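Side-chain contact in dihydropteroate synthase (PDB 7L6P), which probably condenses para-aminobenzoate with 6-hydroxymethyl-7,8-dihydropterin diphosphate to give 7,8-dihydropteroate, a precursor of folate: residues Y131-Q135 with E136-D140. Numbering follows the deposited sequence.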
loop_
_atom_site.group_PDB
_atom_site.type_symbol
_atom_site.label_atom_id
_atom_site.label_comp_id
_atom_site.label_asym_id
_atom_site.label_seq_id
_atom_site.Cartn_x
_atom_site.Cartn_y
_atom_site.Cartn_z
ATOM N N TYR A 131 19.724 -14.443 -13.914
ATOM C CA TYR A 131 21.133 -14.809 -13.761
ATOM C C TYR A 131 22.096 -13.680 -14.099
ATOM O O TYR A 131 23.318 -13.888 -14.035
ATOM C CB TYR A 131 21.476 -16.033 -14.625
ATOM C CG TYR A 131 22.606 -16.889 -14.073
ATOM C CD1 TYR A 131 22.979 -16.804 -12.735
ATOM C CD2 TYR A 131 23.313 -17.768 -14.896
ATOM C CE1 TYR A 131 24.015 -17.591 -12.221
ATOM C CE2 TYR A 131 24.364 -18.551 -14.393
ATOM C CZ TYR A 131 24.704 -18.460 -13.050
ATOM O OH TYR A 131 25.728 -19.228 -12.530
ATOM N N GLY A 132 21.593 -12.530 -14.532
ATOM C CA GLY A 132 22.461 -11.398 -14.831
ATOM C C GLY A 132 23.376 -11.619 -16.011
ATOM O O GLY A 132 24.546 -11.215 -15.960
ATOM N N LEU A 133 22.875 -12.252 -17.073
ATOM C CA LEU A 133 23.666 -12.580 -18.258
ATOM C C LEU A 133 24.894 -13.428 -17.922
ATOM O O LEU A 133 25.878 -13.392 -18.652
ATOM C CB LEU A 133 24.088 -11.312 -19.027
ATOM C CG LEU A 133 22.968 -10.384 -19.523
ATOM C CD1 LEU A 133 23.505 -9.157 -20.244
ATOM C CD2 LEU A 133 21.987 -11.130 -20.425
ATOM N N ARG A 134 24.891 -14.155 -16.801
ATOM C CA ARG A 134 26.033 -14.990 -16.461
ATOM C C ARG A 134 25.982 -16.371 -17.089
ATOM O O ARG A 134 26.963 -17.098 -16.999
ATOM C CB ARG A 134 26.159 -15.150 -14.944
ATOM C CG ARG A 134 26.865 -14.005 -14.250
ATOM C CD ARG A 134 26.946 -14.285 -12.769
ATOM N NE ARG A 134 25.625 -14.349 -12.137
ATOM C CZ ARG A 134 25.429 -14.690 -10.871
ATOM N NH1 ARG A 134 26.435 -15.044 -10.092
ATOM N NH2 ARG A 134 24.193 -14.686 -10.374
ATOM N N GLN A 135 24.872 -16.770 -17.686
ATOM C CA GLN A 135 24.841 -18.067 -18.342
ATOM C C GLN A 135 25.754 -18.025 -19.553
ATOM O O GLN A 135 25.886 -16.993 -20.207
ATOM C CB GLN A 135 23.410 -18.431 -18.747
ATOM C CG GLN A 135 23.201 -19.877 -19.177
ATOM C CD GLN A 135 23.538 -20.860 -18.082
ATOM O OE1 GLN A 135 23.046 -20.750 -16.965
ATOM N NE2 GLN A 135 24.404 -21.812 -18.389
ATOM N N GLU A 136 26.388 -19.158 -19.855
ATOM C CA GLU A 136 27.373 -19.214 -20.932
ATOM C C GLU A 136 26.746 -18.739 -22.238
ATOM O O GLU A 136 25.706 -19.257 -22.652
ATOM C CB GLU A 136 27.889 -20.651 -21.065
ATOM C CG GLU A 136 28.997 -20.842 -22.061
ATOM C CD GLU A 136 30.277 -20.144 -21.634
ATOM O OE1 GLU A 136 30.553 -20.100 -20.408
ATOM O OE2 GLU A 136 30.994 -19.626 -22.524
ATOM N N GLY A 137 27.347 -17.721 -22.869
ATOM C CA GLY A 137 26.820 -17.153 -24.103
ATOM C C GLY A 137 25.730 -16.100 -23.945
ATOM O O GLY A 137 25.311 -15.506 -24.945
ATOM N N ALA A 138 25.213 -15.889 -22.741
ATOM C CA ALA A 138 24.096 -14.969 -22.559
ATOM C C ALA A 138 24.497 -13.526 -22.844
ATOM O O ALA A 138 23.737 -12.761 -23.457
ATOM C CB ALA A 138 23.567 -15.094 -21.133
ATOM N N LEU A 139 25.679 -13.135 -22.371
ATOM C CA LEU A 139 26.133 -11.763 -22.511
ATOM C C LEU A 139 26.155 -11.333 -23.974
ATOM O O LEU A 139 25.574 -10.305 -24.341
ATOM C CB LEU A 139 27.507 -11.643 -21.871
ATOM C CG LEU A 139 28.053 -10.284 -21.497
ATOM C CD1 LEU A 139 27.081 -9.591 -20.572
ATOM C CD2 LEU A 139 29.419 -10.480 -20.840
ATOM N N ASP A 140 26.818 -12.114 -24.827
ATOM C CA ASP A 140 26.916 -11.748 -26.236
ATOM C C ASP A 140 25.578 -11.880 -26.944
ATOM O O ASP A 140 25.268 -11.083 -27.840
ATOM C CB ASP A 140 27.960 -12.605 -26.950
ATOM C CG ASP A 140 29.373 -12.255 -26.555
ATOM O OD1 ASP A 140 29.594 -11.093 -26.144
ATOM O OD2 ASP A 140 30.270 -13.129 -26.701
#
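L133 and L139 meet where a loop turns into a helix, and the pair illustrates how a chain leaving a barrel strand is folded back on itself before the helix begins. Followed outward from the backbone, L133 first sets its CB against CD1 of L139, at 3.8 Å. With chi1 at -58°, CG of L133 stands beside the backbone N and anti to the carbonyl carbon, and from there the two methyls part. L133 CD1 goes on to L139 CD1, at 3.6 Å. L133 CD2 passes by A138, 3.9 Å from A138 O and 4.3 Å from A138 CB. CD1 of L139 thus rests against both CB and CD1 of L133, the two side chains crossing at about a right angle.

A backbone bond closes the turn from Q135 to A138: A138 N donates to Q135 O over 2.8 Å, nearly straight at the hydrogen but from above the carbonyl plane, and G137 takes the N-cap position. Upstream, a type I' turn from Y131 to R134 is fastened at Y131 O, which R134 N and R134 NE approach from opposite faces; the NE bond is 3.0 Å long, and CB of R134 lies over the tyrosine ring.

The loop and the first residues of the helix form the beta-alpha connection of the TIM barrel from strand 126-129 into helix 138-145, with L133 packed on V149 and L151 of the next strand and L139 against A188 of helix 170-188.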